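Local coordinates for protein molybdopterin adenylyltransferase (PDB 4XCW) that probably catalyses the transfer of an adenylyl group from ATP to molybdopterin, a late step in the biosynthesis of the molybdenum cofactor, at residues K58-M63 with V72-G77; D54-S59 with P87-K92; P99-L104 with K128-N133. All coordinates share one frame; numbering follows the deposited sequence. Where two conformers were deposited one is given.

Contact 1: residues K58-M63 with V72-G77; sequences KSLIKM and VVTTGG
Leu60 and Met63 face Val72 and Thr74 across a helix and a strand that run nearly antiparallel, their segment axes at 154° and 9.8 Å apart at closest approach. This is the return half of a beta-alpha-beta crossover: helix 53-66 follows strand 42-49 and leads into strand 71-75, passing over strand 6-13, whose Leu11 touches both Leu60 and Met63. The two segments come closest at Met63 and Val72, with 7.1 Å between their CA atoms. Val72 offers both of its methyls to the helix. Its CG1, trans to the backbone N at a chi1 of 176°, is shared by two side chains of the helix: it lies 3.7 Å from Leu60 CD2 and 3.8 Å from Met63 SD. The extended methionine chain thus brings sulfur, and not its terminal methyl, against the valine. Val72 CG2 meets the base of the same chain, 4.0 Å from Met63 CB. No hydrogen bond crosses this buried, apolar interface. Val73, between the two contacting strand residues, points away and meets Ile30 of helix 25-37 on the other face of the sheet. Thr74 divides its branches: OG1 is hydrogen-bonded to Asn133 ND2, while CG2 meets Leu60 CD2 at 3.9 Å.

Contact 2: residues D54-S59 with P87-K92; sequences DLIEKS and PEATKK
Ile56 is the first residue of its helix to meet Ala89 of a neighbouring helix, the two segment axes being inclined at 46° and 8.7 Å apart at closest approach. Its CG2 branch, rather than the longer CG1 arm, makes the contact, lying 3.6 Å from Ala89 CB. Glu57 comes next, at the point of closest backbone approach, where its CA is 5.2 Å from that of Ala89; the small methyl is compatible with such close spacing. The CG methylene of Glu57 lies 3.7 Å from Ala89 CB, placing the alanine between two consecutive side chains. Beyond CG the glutamate extends to Lys92, and its carboxylate meets the aliphatic part of the lysine: OE2 is 3.3 Å from Lys92 CG. The bend of Lys92 at chi2 (55°) carries the ammonium elsewhere, with NZ 6.1 Å from Glu57 OE1, so no salt bridge joins the helices. The glutamate's ionic partner is Arg53, one turn earlier, through OE2. Helices 53-66 and 86-93 therefore pack side by side on one face of the sheet, where Ile56 also reaches Leu11 and Ala13 of strand 6-13 and Val49 of strand 42-49.

Contact 3: residues P99-L104 with K128-N133; sequences PGFGEL and KSLIIN
Phe101 sets the CD2-CE2 side of its ring against Ile132 and its tip carbon CZ against Leu130, joining helix 99-110 to strand 129-134 of the alpha/beta molybdopterin-binding fold. Leu130 and Ile132 alternate with Ile131 along the strand, so both are directed at this helix, whereas Ile131 turns to the other face of the sheet and touches Leu60. The closest CA pair, Phe101 and Ile132, is 7.9 Å apart, and the gap is bridged entirely by side chains. With chi1 at -84°, the ring carbon CG lies trans to the carbonyl carbon of Phe101 and the ring is carried toward the sheet. Leu130 approaches from the opposite direction and brings CD2 to 4.1 Å from Phe101 CZ. Both methyl approaches are oblique to the ring plane. Ala123 of strand 123-126 also touches Phe101, while Ile152 of helix 152-158 packs on both Leu130 and Ile132. The helix reaches the trimer interface as well: Phe101 packs on Leu118 of the third subunit, and Glu103 OE2 forms a salt bridge with Arg106 of that subunit. Ile132 crosses Phe101 at about a right angle, its terminal CD1 lying 3.7 Å from Phe101 CE2 and 4.0 Å from Phe101 CD2.

Overall arrangement
Contacts 1 and 2 lie on one face of the sheet and contact 3 on the other. The first two share Lys58 and Ser59 of helix 53-66, and their centres are about 7 Å apart; Leu60 CD1 also lies 3.9 Å from Thr90 CA. Contact 3, centred about 13 Å from contact 1, is joined to it through adjacent parallel strands: Val72 N and Leu130 O, 2.8 Å apart, probably form a hydrogen bond. Between contacts 2 and 3, about 14 Å centre to centre, Asn133 ND2 lies 3.0 Å from Thr90 OG1. The glycine pair ending segment 72-77 belongs to a glycine-rich loop that, as in related enzymes, probably contributes to the molybdopterin site.

Contact 1: residues K58-M63 with V72-G77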
loop_
_atom_site.group_PDB
_atom_site.type_symbol
_atom_site.label_atom_id
_atom_site.label_comp_id
_atom_site.label_asym_id
_atom_site.label_seq_id
_atom_site.Cartn_x
_atom_site.Cartn_y
_atom_site.Cartn_z
ATOM N N LYS B 58 12.684 -11.639 17.904
ATOM C CA LYS B 58 13.265 -11.537 19.237
ATOM C C LYS B 58 14.238 -10.375 19.358
ATOM O O LYS B 58 14.264 -9.688 20.372
ATOM C CB LYS B 58 13.967 -12.842 19.603
ATOM C CG LYS B 58 13.019 -13.960 19.989
ATOM C CD LYS B 58 13.785 -15.220 20.347
ATOM C CE LYS B 58 12.863 -16.297 20.890
ATOM N NZ LYS B 58 13.602 -17.560 21.158
ATOM N N SER B 59 15.045 -10.161 18.325
ATOM C CA SER B 59 16.015 -9.069 18.317
ATOM C C SER B 59 15.322 -7.713 18.304
ATOM O O SER B 59 15.672 -6.818 19.070
ATOM C CB SER B 59 16.949 -9.185 17.112
ATOM O OG SER B 59 17.907 -8.138 17.109
ATOM N N LEU B 60 14.341 -7.565 17.417
ATOM C CA LEU B 60 13.560 -6.334 17.352
ATOM C C LEU B 60 12.897 -6.053 18.699
ATOM O O LEU B 60 12.915 -4.928 19.196
ATOM C CB LEU B 60 12.495 -6.421 16.257
ATOM C CG LEU B 60 12.976 -6.376 14.808
ATOM C CD1 LEU B 60 11.821 -6.663 13.865
ATOM C CD2 LEU B 60 13.597 -5.020 14.505
ATOM N N ILE B 61 12.317 -7.090 19.291
ATOM C CA ILE B 61 11.619 -6.929 20.556
ATOM C C ILE B 61 12.596 -6.497 21.650
ATOM O O ILE B 61 12.280 -5.629 22.464
ATOM C CB ILE B 61 10.879 -8.224 20.946
ATOM C CG1 ILE B 61 9.681 -8.427 20.014
ATOM C CG2 ILE B 61 10.425 -8.179 22.402
ATOM C CD1 ILE B 61 8.979 -9.751 20.175
ATOM N N LYS B 62 13.796 -7.066 21.638
ATOM C CA LYS B 62 14.803 -6.729 22.642
ATOM C C LYS B 62 15.246 -5.274 22.486
ATOM O O LYS B 62 15.400 -4.555 23.472
ATOM C CB LYS B 62 16.004 -7.680 22.542
ATOM C CG LYS B 62 17.147 -7.370 23.504
ATOM C CD LYS B 62 18.166 -8.505 23.541
ATOM C CE LYS B 62 18.663 -8.859 22.146
ATOM N NZ LYS B 62 19.686 -9.947 22.160
ATOM N N MET B 63 15.436 -4.836 21.245
ATOM C CA MET B 63 15.878 -3.463 21.004
ATOM C C MET B 63 14.826 -2.451 21.460
ATOM O O MET B 63 15.157 -1.444 22.093
ATOM C CB MET B 63 16.214 -3.255 19.526
ATOM C CG MET B 63 17.486 -3.979 19.073
ATOM S SD MET B 63 17.765 -3.824 17.286
ATOM C CE MET B 63 19.323 -4.691 17.094
ATOM N N VAL B 72 14.434 1.944 15.583
ATOM C CA VAL B 72 15.103 0.698 15.251
ATOM C C VAL B 72 15.075 0.542 13.740
ATOM O O VAL B 72 14.015 0.631 13.122
ATOM C CB VAL B 72 14.436 -0.515 15.931
ATOM C CG1 VAL B 72 15.114 -1.811 15.488
ATOM C CG2 VAL B 72 14.479 -0.369 17.445
ATOM N N VAL B 73 16.235 0.353 13.129
ATOM C CA VAL B 73 16.261 0.179 11.683
ATOM C C VAL B 73 16.892 -1.156 11.329
ATOM O O VAL B 73 17.813 -1.617 11.996
ATOM C CB VAL B 73 17.021 1.320 10.968
ATOM C CG1 VAL B 73 16.342 2.664 11.221
ATOM C CG2 VAL B 73 18.486 1.368 11.402
ATOM N N THR B 74 16.380 -1.780 10.274
ATOM C CA THR B 74 16.941 -3.033 9.804
ATOM C C THR B 74 17.595 -2.837 8.451
ATOM O O THR B 74 17.260 -1.906 7.719
ATOM C CB THR B 74 15.867 -4.133 9.664
ATOM O OG1 THR B 74 14.916 -3.735 8.675
ATOM C CG2 THR B 74 15.147 -4.371 10.977
ATOM N N THR B 75 18.527 -3.725 8.115
ATOM C CA THR B 75 19.090 -3.760 6.783
ATOM C C THR B 75 19.143 -5.211 6.330
ATOM O O THR B 75 19.475 -6.106 7.111
ATOM C CB THR B 75 20.497 -3.109 6.722
ATOM O OG1 THR B 75 21.027 -3.220 5.397
ATOM C CG2 THR B 75 21.460 -3.769 7.698
ATOM N N GLY B 76 18.767 -5.445 5.078
ATOM C CA GLY B 76 18.775 -6.783 4.517
ATOM C C GLY B 76 17.432 -7.492 4.547
ATOM O O GLY B 76 16.560 -7.179 5.363
ATOM N N GLY B 77 17.271 -8.444 3.631
ATOM C CA GLY B 77 16.169 -9.393 3.662
ATOM C C GLY B 77 14.786 -8.827 3.429
ATOM O O GLY B 77 13.845 -9.185 4.136
#

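Contact 2: residues D54-S59 with P87-K92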
loop_
_atom_site.group_PDB
_atom_site.type_symbol
_atom_site.label_atom_id
_atom_site.label_comp_id
_atom_site.label_asym_id
_atom_site.label_seq_id
_atom_site.Cartn_x
_atom_site.Cartn_y
_atom_site.Cartn_z
ATOM N N ASP B 54 11.921 -15.955 13.741
ATOM C CA ASP B 54 11.764 -15.800 15.185
ATOM C C ASP B 54 12.957 -15.066 15.801
ATOM O O ASP B 54 12.796 -14.286 16.742
ATOM C CB ASP B 54 11.566 -17.151 15.872
ATOM C CG ASP B 54 11.120 -17.000 17.316
ATOM O OD1 ASP B 54 10.169 -16.223 17.569
ATOM O OD2 ASP B 54 11.735 -17.636 18.198
ATOM N N LEU B 55 14.147 -15.299 15.258
ATOM C CA LEU B 55 15.340 -14.625 15.755
ATOM C C LEU B 55 15.284 -13.128 15.483
ATOM O O LEU B 55 15.670 -12.315 16.324
ATOM C CB LEU B 55 16.600 -15.226 15.127
ATOM C CG LEU B 55 17.074 -16.549 15.724
ATOM C CD1 LEU B 55 18.364 -17.007 15.060
ATOM C CD2 LEU B 55 17.251 -16.409 17.228
ATOM N N ILE B 56 14.803 -12.753 14.306
ATOM C CA ILE B 56 14.668 -11.336 13.991
ATOM C C ILE B 56 13.598 -10.683 14.870
ATOM O O ILE B 56 13.783 -9.570 15.362
ATOM C CB ILE B 56 14.340 -11.129 12.511
ATOM C CG1 ILE B 56 15.490 -11.672 11.658
ATOM C CG2 ILE B 56 14.084 -9.651 12.216
ATOM C CD1 ILE B 56 15.501 -11.162 10.236
ATOM N N GLU B 57 12.490 -11.385 15.089
ATOM C CA GLU B 57 11.444 -10.867 15.972
ATOM C C GLU B 57 11.998 -10.633 17.370
ATOM O O GLU B 57 11.805 -9.573 17.954
ATOM C CB GLU B 57 10.258 -11.827 16.044
ATOM C CG GLU B 57 9.496 -11.979 14.740
ATOM C CD GLU B 57 8.315 -12.916 14.867
ATOM O OE1 GLU B 57 7.911 -13.216 16.013
ATOM O OE2 GLU B 57 7.788 -13.347 13.818
ATOM N N LYS B 58 12.684 -11.639 17.904
ATOM C CA LYS B 58 13.265 -11.537 19.237
ATOM C C LYS B 58 14.238 -10.375 19.358
ATOM O O LYS B 58 14.264 -9.688 20.372
ATOM C CB LYS B 58 13.967 -12.842 19.603
ATOM C CG LYS B 58 13.019 -13.960 19.989
ATOM C CD LYS B 58 13.785 -15.220 20.347
ATOM C CE LYS B 58 12.863 -16.297 20.890
ATOM N NZ LYS B 58 13.602 -17.560 21.158
ATOM N N SER B 59 15.045 -10.161 18.325
ATOM C CA SER B 59 16.015 -9.069 18.317
ATOM C C SER B 59 15.322 -7.713 18.304
ATOM O O SER B 59 15.672 -6.818 19.070
ATOM C CB SER B 59 16.949 -9.185 17.112
ATOM O OG SER B 59 17.907 -8.138 17.109
ATOM N N PRO B 87 10.546 -8.069 6.604
ATOM C CA PRO B 87 9.267 -7.364 6.759
ATOM C C PRO B 87 8.223 -8.172 7.538
ATOM O O PRO B 87 7.486 -7.584 8.316
ATOM C CB PRO B 87 8.806 -7.137 5.306
ATOM C CG PRO B 87 10.069 -7.183 4.491
ATOM C CD PRO B 87 10.920 -8.212 5.181
ATOM N N GLU B 88 8.155 -9.485 7.324
ATOM C CA GLU B 88 7.236 -10.327 8.097
ATOM C C GLU B 88 7.490 -10.244 9.601
ATOM O O GLU B 88 6.553 -10.176 10.400
ATOM C CB GLU B 88 7.341 -11.789 7.668
ATOM C CG GLU B 88 6.650 -12.104 6.366
ATOM C CD GLU B 88 7.580 -12.049 5.169
ATOM O OE1 GLU B 88 8.516 -11.214 5.153
ATOM O OE2 GLU B 88 7.371 -12.853 4.236
ATOM N N ALA B 89 8.763 -10.290 9.982
ATOM C CA ALA B 89 9.133 -10.207 11.386
ATOM C C ALA B 89 8.768 -8.837 11.935
ATOM O O ALA B 89 8.300 -8.714 13.057
ATOM C CB ALA B 89 10.612 -10.483 11.567
ATOM N N THR B 90 8.971 -7.807 11.122
ATOM C CA THR B 90 8.654 -6.444 11.524
ATOM C C THR B 90 7.157 -6.288 11.767
ATOM O O THR B 90 6.739 -5.709 12.771
ATOM C CB THR B 90 9.136 -5.443 10.453
ATOM O OG1 THR B 90 10.539 -5.645 10.242
ATOM C CG2 THR B 90 8.893 -4.000 10.896
ATOM N N LYS B 91 6.350 -6.837 10.866
ATOM C CA LYS B 91 4.897 -6.743 11.001
ATOM C C LYS B 91 4.406 -7.478 12.237
ATOM O O LYS B 91 3.443 -7.062 12.901
ATOM C CB LYS B 91 4.209 -7.297 9.748
ATOM C CG LYS B 91 2.697 -7.133 9.760
ATOM C CD LYS B 91 2.027 -8.024 8.723
ATOM C CE LYS B 91 2.530 -7.725 7.316
ATOM N NZ LYS B 91 1.839 -8.563 6.293
ATOM N N LYS B 92 5.074 -8.579 12.560
ATOM C CA LYS B 92 4.663 -9.401 13.689
ATOM C C LYS B 92 4.862 -8.667 15.025
ATOM O O LYS B 92 4.045 -8.797 15.943
ATOM C CB LYS B 92 5.434 -10.729 13.675
ATOM C CG LYS B 92 5.133 -11.644 14.852
ATOM C CD LYS B 92 3.644 -11.928 14.971
ATOM C CE LYS B 92 3.318 -12.614 16.288
ATOM N NZ LYS B 92 1.850 -12.677 16.536
#

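Contact 3: residues P99-L104 with K128-N133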
loop_
_atom_site.group_PDB
_atom_site.type_symbol
_atom_site.label_atom_id
_atom_site.label_comp_id
_atom_site.label_asym_id
_atom_site.label_seq_id
_atom_site.Cartn_x
_atom_site.Cartn_y
_atom_site.Cartn_z
ATOM N N PRO B 99 2.057 2.472 6.349
ATOM C CA PRO B 99 2.236 2.198 4.919
ATOM C C PRO B 99 2.895 3.350 4.161
ATOM O O PRO B 99 3.480 3.114 3.107
ATOM C CB PRO B 99 0.802 1.966 4.418
ATOM C CG PRO B 99 -0.082 2.542 5.456
ATOM C CD PRO B 99 0.645 2.382 6.756
ATOM N N GLY B 100 2.799 4.566 4.686
ATOM C CA GLY B 100 3.385 5.724 4.026
ATOM C C GLY B 100 4.894 5.641 3.888
ATOM O O GLY B 100 5.466 6.154 2.922
ATOM N N PHE B 101 5.545 4.990 4.848
ATOM C CA PHE B 101 6.991 4.798 4.773
ATOM C C PHE B 101 7.347 3.865 3.633
ATOM O O PHE B 101 8.227 4.169 2.842
ATOM C CB PHE B 101 7.549 4.230 6.076
ATOM C CG PHE B 101 7.832 5.263 7.129
ATOM C CD1 PHE B 101 6.854 5.637 8.036
ATOM C CD2 PHE B 101 9.084 5.847 7.225
ATOM C CE1 PHE B 101 7.117 6.578 9.019
ATOM C CE2 PHE B 101 9.355 6.791 8.204
ATOM C CZ PHE B 101 8.366 7.159 9.102
ATOM N N GLY B 102 6.669 2.725 3.563
ATOM C CA GLY B 102 6.888 1.779 2.477
ATOM C C GLY B 102 6.656 2.397 1.110
ATOM O O GLY B 102 7.394 2.139 0.156
ATOM N N GLU B 103 5.620 3.222 1.012
ATOM C CA GLU B 103 5.321 3.911 -0.238
ATOM C C GLU B 103 6.448 4.848 -0.652
ATOM O O GLU B 103 6.903 4.825 -1.803
ATOM C CB GLU B 103 4.015 4.693 -0.104
ATOM C CG GLU B 103 2.798 3.798 -0.030
ATOM C CD GLU B 103 1.573 4.504 0.510
ATOM O OE1 GLU B 103 1.651 5.723 0.808
ATOM O OE2 GLU B 103 0.533 3.827 0.644
ATOM N N LEU B 104 6.907 5.663 0.288
ATOM C CA LEU B 104 7.914 6.664 -0.026
ATOM C C LEU B 104 9.268 6.025 -0.311
ATOM O O LEU B 104 9.997 6.490 -1.180
ATOM C CB LEU B 104 8.040 7.679 1.113
ATOM C CG LEU B 104 9.079 8.781 0.872
ATOM C CD1 LEU B 104 8.767 9.525 -0.411
ATOM C CD2 LEU B 104 9.158 9.741 2.061
ATOM N N LYS B 128 6.783 2.619 22.190
ATOM C CA LYS B 128 7.391 3.936 22.021
ATOM C C LYS B 128 8.545 3.878 21.016
ATOM O O LYS B 128 9.436 4.733 21.023
ATOM C CB LYS B 128 7.868 4.473 23.373
ATOM C CG LYS B 128 6.743 4.546 24.404
ATOM C CD LYS B 128 7.169 5.180 25.723
ATOM C CE LYS B 128 5.983 5.262 26.676
ATOM N NZ LYS B 128 6.296 6.025 27.911
ATOM N N SER B 129 8.515 2.867 20.150
ATOM C CA SER B 129 9.577 2.655 19.165
ATOM C C SER B 129 9.074 2.679 17.728
ATOM O O SER B 129 8.056 2.064 17.403
ATOM C CB SER B 129 10.277 1.316 19.412
ATOM O OG SER B 129 10.807 1.236 20.724
ATOM N N LEU B 130 9.804 3.379 16.866
ATOM C CA LEU B 130 9.556 3.325 15.434
ATOM C C LEU B 130 10.545 2.363 14.783
ATOM O O LEU B 130 11.753 2.513 14.938
ATOM C CB LEU B 130 9.678 4.713 14.799
ATOM C CG LEU B 130 9.658 4.778 13.262
ATOM C CD1 LEU B 130 8.355 4.271 12.665
ATOM C CD2 LEU B 130 9.932 6.195 12.783
ATOM N N ILE B 131 10.022 1.370 14.072
ATOM C CA ILE B 131 10.863 0.428 13.334
ATOM C C ILE B 131 10.739 0.656 11.834
ATOM O O ILE B 131 9.640 0.722 11.298
ATOM C CB ILE B 131 10.491 -1.030 13.659
ATOM C CG1 ILE B 131 10.520 -1.255 15.166
ATOM C CG2 ILE B 131 11.455 -2.003 12.973
ATOM C CD1 ILE B 131 10.094 -2.670 15.580
ATOM N N ILE B 132 11.876 0.799 11.162
ATOM C CA ILE B 132 11.884 0.984 9.711
ATOM C C ILE B 132 12.848 0.007 9.069
ATOM O O ILE B 132 13.983 -0.118 9.527
ATOM C CB ILE B 132 12.312 2.401 9.320
ATOM C CG1 ILE B 132 11.529 3.443 10.117
ATOM C CG2 ILE B 132 12.136 2.622 7.818
ATOM C CD1 ILE B 132 11.998 4.853 9.853
ATOM N N ASN B 133 12.410 -0.663 8.004
ATOM C CA ASN B 133 13.297 -1.503 7.193
ATOM C C ASN B 133 14.034 -0.670 6.148
ATOM O O ASN B 133 13.394 -0.020 5.334
ATOM C CB ASN B 133 12.518 -2.598 6.465
ATOM C CG ASN B 133 11.556 -3.349 7.364
ATOM O OD1 ASN B 133 10.425 -3.633 6.965
ATOM N ND2 ASN B 133 12.005 -3.704 8.565
#